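Local coordinates for protein probable fumarate reductase Ifc3 (Shewanella frigidimarina, PDB 1QO8) that catalyses the reduction of fumarate to succinate using bound FAD and four c-type hemes, and may serve electron transport to Fe(3+), at residues V288-G291 with G295-M298; A139-G144 with Q263-R268. All coordinates share one frame; numbering follows the deposited sequence.

Overall arrangement
Both contacts lie in the flavoprotein part of the chain, about 21 Å apart between centres, and neither forms the fumarate site itself. Contact 1 is a beta hairpin in the mixed sheet; contact 2 ties the helix after the first strand of the Rossmann-type parallel sheet to the segment leading into an edge strand of that sheet. The two meet where Y297 OH of contact 1 lies 3.1 Å from R268 NH1 of contact 2, a probable hydrogen bond between the sheets. The hairpin is nearer the cofactor: between nearest atoms, the side chain of V289 comes to about 7 Å from FAD, that of I265 to about 13 Å, and G295 lies about 8 Å from a heme.

Contact 1 (V288-G291 with G295-M298); sequences VVHG and GYYM
In the beta hairpin of strands 284-291 and 295-301, part of the mixed sheet beside the FAD, on each face a tyrosine of the second strand lies over a residue of the first. V289 and Y297 form a hydrogen-bonded antiparallel pair, V289 N to Y297 O and Y297 N to V289 O both 2.9 Å; G291 and G295 make the next such pair toward the turn. Between them, the non-hydrogen-bonded pair H290 and Y296 carries an offset stack, its planes only 10° apart and its centroids 4.2 Å apart. H290 CG stands anti to the backbone N (chi1 180°), which lays the imidazole over the phenol while H290 CB covers the same tyrosine ring 3.9 Å from its centroid. V288 CG1 adds an apolar touch at the rim of Y296. Helix 107-115 packs on this face through I110, the Y296 hydroxyl bonds D106 N, and W101 meets the H290 ring edge-to-face. On the other face Y297 OH is hydrogen-bonded to R268 NH1, and V289, close to the FAD-binding V273, lies under the phenol ring: its CB sits 4.0 Å from the Y297 ring centroid and its CG1 3.6 Å from Y297 CE1.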
loop_
_atom_site.group_PDB
_atom_site.type_symbol
_atom_site.label_atom_id
_atom_site.label_comp_id
_atom_site.label_asym_id
_atom_site.label_seq_id
_atom_site.Cartn_x
_atom_site.Cartn_y
_atom_site.Cartn_z
ATOM N N VAL A 288 6.087 -3.088 23.644
ATOM C CA VAL A 288 5.054 -3.076 24.641
ATOM C C VAL A 288 4.049 -4.176 24.326
ATOM O O VAL A 288 3.519 -4.315 23.189
ATOM C CB VAL A 288 4.324 -1.728 24.626
ATOM C CG1 VAL A 288 3.306 -1.666 25.764
ATOM C CG2 VAL A 288 5.329 -0.548 24.763
ATOM N N VAL A 289 3.835 -4.968 25.357
ATOM C CA VAL A 289 2.919 -6.060 25.474
ATOM C C VAL A 289 1.688 -5.640 26.297
ATOM O O VAL A 289 1.757 -5.036 27.366
ATOM C CB VAL A 289 3.536 -7.251 26.231
ATOM C CG1 VAL A 289 2.543 -8.427 26.274
ATOM C CG2 VAL A 289 4.819 -7.686 25.595
ATOM N N HIS A 290 0.508 -5.877 25.723
ATOM C CA HIS A 290 -0.723 -5.898 26.472
ATOM C C HIS A 290 -1.112 -7.327 26.822
ATOM O O HIS A 290 -1.516 -8.086 25.943
ATOM C CB HIS A 290 -1.803 -5.169 25.685
ATOM C CG HIS A 290 -3.091 -5.179 26.436
ATOM N ND1 HIS A 290 -4.244 -4.924 25.795
ATOM C CD2 HIS A 290 -3.423 -5.405 27.729
ATOM C CE1 HIS A 290 -5.271 -4.995 26.638
ATOM N NE2 HIS A 290 -4.785 -5.257 27.819
ATOM N N GLY A 291 -0.902 -7.661 28.103
ATOM C CA GLY A 291 -1.210 -8.967 28.641
ATOM C C GLY A 291 -2.613 -8.855 29.182
ATOM O O GLY A 291 -2.957 -7.803 29.780
ATOM N N GLY A 295 -1.794 -6.475 32.013
ATOM C CA GLY A 295 -1.910 -5.125 31.465
ATOM C C GLY A 295 -0.700 -4.860 30.593
ATOM O O GLY A 295 -0.020 -5.791 30.097
ATOM N N TYR A 296 -0.346 -3.589 30.472
ATOM C CA TYR A 296 0.685 -3.141 29.553
ATOM C C TYR A 296 2.014 -3.113 30.234
ATOM O O TYR A 296 2.111 -2.567 31.355
ATOM C CB TYR A 296 0.398 -1.758 28.992
ATOM C CG TYR A 296 -0.815 -1.694 28.074
ATOM C CD1 TYR A 296 -2.110 -1.673 28.580
ATOM C CD2 TYR A 296 -0.648 -1.669 26.702
ATOM C CE1 TYR A 296 -3.172 -1.605 27.706
ATOM C CE2 TYR A 296 -1.716 -1.584 25.833
ATOM C CZ TYR A 296 -2.964 -1.574 26.331
ATOM O OH TYR A 296 -4.048 -1.494 25.502
ATOM N N TYR A 297 3.031 -3.603 29.576
ATOM C CA TYR A 297 4.373 -3.623 30.153
ATOM C C TYR A 297 5.397 -3.709 29.032
ATOM O O TYR A 297 4.998 -4.115 27.916
ATOM C CB TYR A 297 4.603 -4.772 31.094
ATOM C CG TYR A 297 4.634 -6.168 30.545
ATOM C CD1 TYR A 297 3.420 -6.799 30.261
ATOM C CD2 TYR A 297 5.814 -6.830 30.314
ATOM C CE1 TYR A 297 3.421 -8.094 29.741
ATOM C CE2 TYR A 297 5.813 -8.114 29.799
ATOM C CZ TYR A 297 4.598 -8.734 29.518
ATOM O OH TYR A 297 4.587 -10.009 29.043
ATOM N N MET A 298 6.649 -3.450 29.308
ATOM C CA MET A 298 7.636 -3.384 28.248
ATOM C C MET A 298 8.606 -4.520 28.566
ATOM O O MET A 298 8.966 -4.685 29.719
ATOM C CB MET A 298 8.431 -2.090 28.089
ATOM C CG MET A 298 9.699 -2.091 27.242
ATOM S SD MET A 298 10.396 -0.406 27.003
ATOM C CE MET A 298 11.946 -0.819 26.227
#

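Contact 2 (A139-G144 with Q263-R268); sequences AAKKAG and QGIDTR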
loop_
_atom_site.group_PDB
_atom_site.type_symbol
_atom_site.label_atom_id
_atom_site.label_comp_id
_atom_site.label_asym_id
_atom_site.label_seq_id
_atom_site.Cartn_x
_atom_site.Cartn_y
_atom_site.Cartn_z
ATOM N N ALA A 139 15.416 -21.929 16.821
ATOM C CA ALA A 139 16.738 -21.595 16.293
ATOM C C ALA A 139 17.441 -20.545 17.170
ATOM O O ALA A 139 18.685 -20.448 17.182
ATOM C CB ALA A 139 16.665 -21.069 14.868
ATOM N N ALA A 140 16.668 -19.679 17.828
ATOM C CA ALA A 140 17.387 -18.666 18.631
ATOM C C ALA A 140 17.949 -19.369 19.885
ATOM O O ALA A 140 19.069 -19.029 20.280
ATOM C CB ALA A 140 16.580 -17.438 18.919
ATOM N N LYS A 141 17.198 -20.298 20.460
ATOM C CA LYS A 141 17.614 -21.070 21.624
ATOM C C LYS A 141 18.780 -21.991 21.259
ATOM O O LYS A 141 19.791 -21.984 21.966
ATOM C CB LYS A 141 16.469 -21.901 22.167
ATOM C CG LYS A 141 16.415 -22.381 23.601
ATOM C CD LYS A 141 16.269 -21.216 24.547
ATOM C CE LYS A 141 15.147 -21.267 25.550
ATOM N NZ LYS A 141 15.296 -22.333 26.593
ATOM N N LYS A 142 18.708 -22.737 20.157
ATOM C CA LYS A 142 19.852 -23.458 19.656
ATOM C C LYS A 142 21.108 -22.594 19.479
ATOM O O LYS A 142 22.227 -23.113 19.609
ATOM C CB LYS A 142 19.592 -24.168 18.298
ATOM C CG LYS A 142 20.806 -24.956 17.830
ATOM C CD LYS A 142 20.543 -26.051 16.822
ATOM C CE LYS A 142 21.751 -26.953 16.600
ATOM N NZ LYS A 142 21.678 -28.143 17.525
ATOM N N ALA A 143 20.945 -21.335 19.075
ATOM C CA ALA A 143 22.103 -20.491 18.810
ATOM C C ALA A 143 22.669 -19.973 20.135
ATOM O O ALA A 143 23.852 -19.685 20.191
ATOM C CB ALA A 143 21.851 -19.337 17.879
ATOM N N GLY A 144 21.863 -19.922 21.180
ATOM C CA GLY A 144 22.373 -19.875 22.536
ATOM C C GLY A 144 21.862 -18.600 23.184
ATOM O O GLY A 144 22.426 -18.152 24.179
ATOM N N GLN A 263 12.633 -27.786 25.054
ATOM C CA GLN A 263 13.800 -26.945 25.127
ATOM C C GLN A 263 13.603 -25.820 26.141
ATOM O O GLN A 263 14.394 -24.892 26.081
ATOM C CB GLN A 263 14.060 -26.219 23.793
ATOM C CG GLN A 263 14.502 -27.104 22.646
ATOM C CD GLN A 263 15.937 -27.547 22.915
ATOM O OE1 GLN A 263 16.788 -26.674 23.112
ATOM N NE2 GLN A 263 16.102 -28.857 22.949
ATOM N N GLY A 264 12.550 -25.798 26.910
ATOM C CA GLY A 264 12.210 -24.798 27.878
ATOM C C GLY A 264 11.752 -23.431 27.422
ATOM O O GLY A 264 11.695 -22.444 28.178
ATOM N N ILE A 265 11.387 -23.292 26.153
ATOM C CA ILE A 265 10.705 -22.097 25.673
ATOM C C ILE A 265 9.220 -22.256 25.958
ATOM O O ILE A 265 8.591 -23.102 25.242
ATOM C CB ILE A 265 10.832 -22.005 24.153
ATOM C CG1 ILE A 265 12.312 -22.098 23.755
ATOM C CG2 ILE A 265 10.132 -20.739 23.691
ATOM C CD1 ILE A 265 12.455 -22.347 22.263
ATOM N N ASP A 266 8.679 -21.526 26.918
ATOM C CA ASP A 266 7.233 -21.596 27.066
ATOM C C ASP A 266 6.581 -20.462 26.280
ATOM O O ASP A 266 7.029 -19.304 26.462
ATOM C CB ASP A 266 6.862 -21.607 28.551
ATOM C CG ASP A 266 7.336 -22.930 29.183
ATOM O OD1 ASP A 266 7.833 -23.841 28.448
ATOM O OD2 ASP A 266 7.194 -23.040 30.424
ATOM N N THR A 267 5.514 -20.651 25.535
ATOM C CA THR A 267 4.842 -19.487 24.981
ATOM C C THR A 267 4.114 -18.647 26.027
ATOM O O THR A 267 3.324 -19.184 26.825
ATOM C CB THR A 267 3.937 -19.953 23.843
ATOM O OG1 THR A 267 2.990 -18.916 23.412
ATOM C CG2 THR A 267 3.236 -21.117 24.453
ATOM N N ARG A 268 4.233 -17.323 25.999
ATOM C CA ARG A 268 3.330 -16.511 26.822
ATOM C C ARG A 268 2.080 -16.223 26.013
ATOM O O ARG A 268 2.164 -15.406 25.109
ATOM C CB ARG A 268 4.029 -15.217 27.193
ATOM C CG ARG A 268 3.939 -14.433 28.442
ATOM C CD ARG A 268 5.063 -13.346 28.600
ATOM N NE ARG A 268 6.283 -13.902 29.186
ATOM C CZ ARG A 268 7.151 -13.102 29.883
ATOM N NH1 ARG A 268 6.885 -11.794 29.970
ATOM N NH2 ARG A 268 8.240 -13.571 30.469
#
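One flat group, the main-chain carbonyl of Q263, receives the ammonium of K141 in its own plane, and no aromatic ring takes part; the side-chain carboxamide only comes near the lysine's aliphatic stem, Q263 OE1 lying 4.3 Å from K141 CG. The bond from K141 NZ to Q263 O is 2.8 Å long, the nitrogen approaching at 155° to the C=O bond. Q263 is the residue at which the chain leaves helix 248-262, so the positive charge comes to the C-terminal end of that helix, where the helix dipole would probably favour it. The lysine reaches there by folding: CG is anti to the backbone N (chi1 -157°), and further bends at chi2, chi3 and chi4 carry the stem past I265 to the carbonyl, the two side chains running alongside but pointing opposite ways. Packing is tight at one point, K141 CE to I265 CG1, 3.5 Å; further back, I265 CD1 lies 4.0 Å from K141 CB. With an alanine here, Q263 O would probably lose its ammonium partner and I265 CG1 the methylene chain that covers it. G264 continues the turn with positive phi. K141 belongs to the final turn of helix 131-143, which ends in a Schellman motif at G144. In this Rossmann-type domain, I265 also packs on S137 of that helix and L149 of strand 147-150. The R268 backbone hydrogen-bonds with that of L149 and D151, pairing the short, weakly bonded strand about 267-268, outermost in the parallel sheet, with strand 147-150. A140 rests on V147 of that sheet and A560 of helix 543-563.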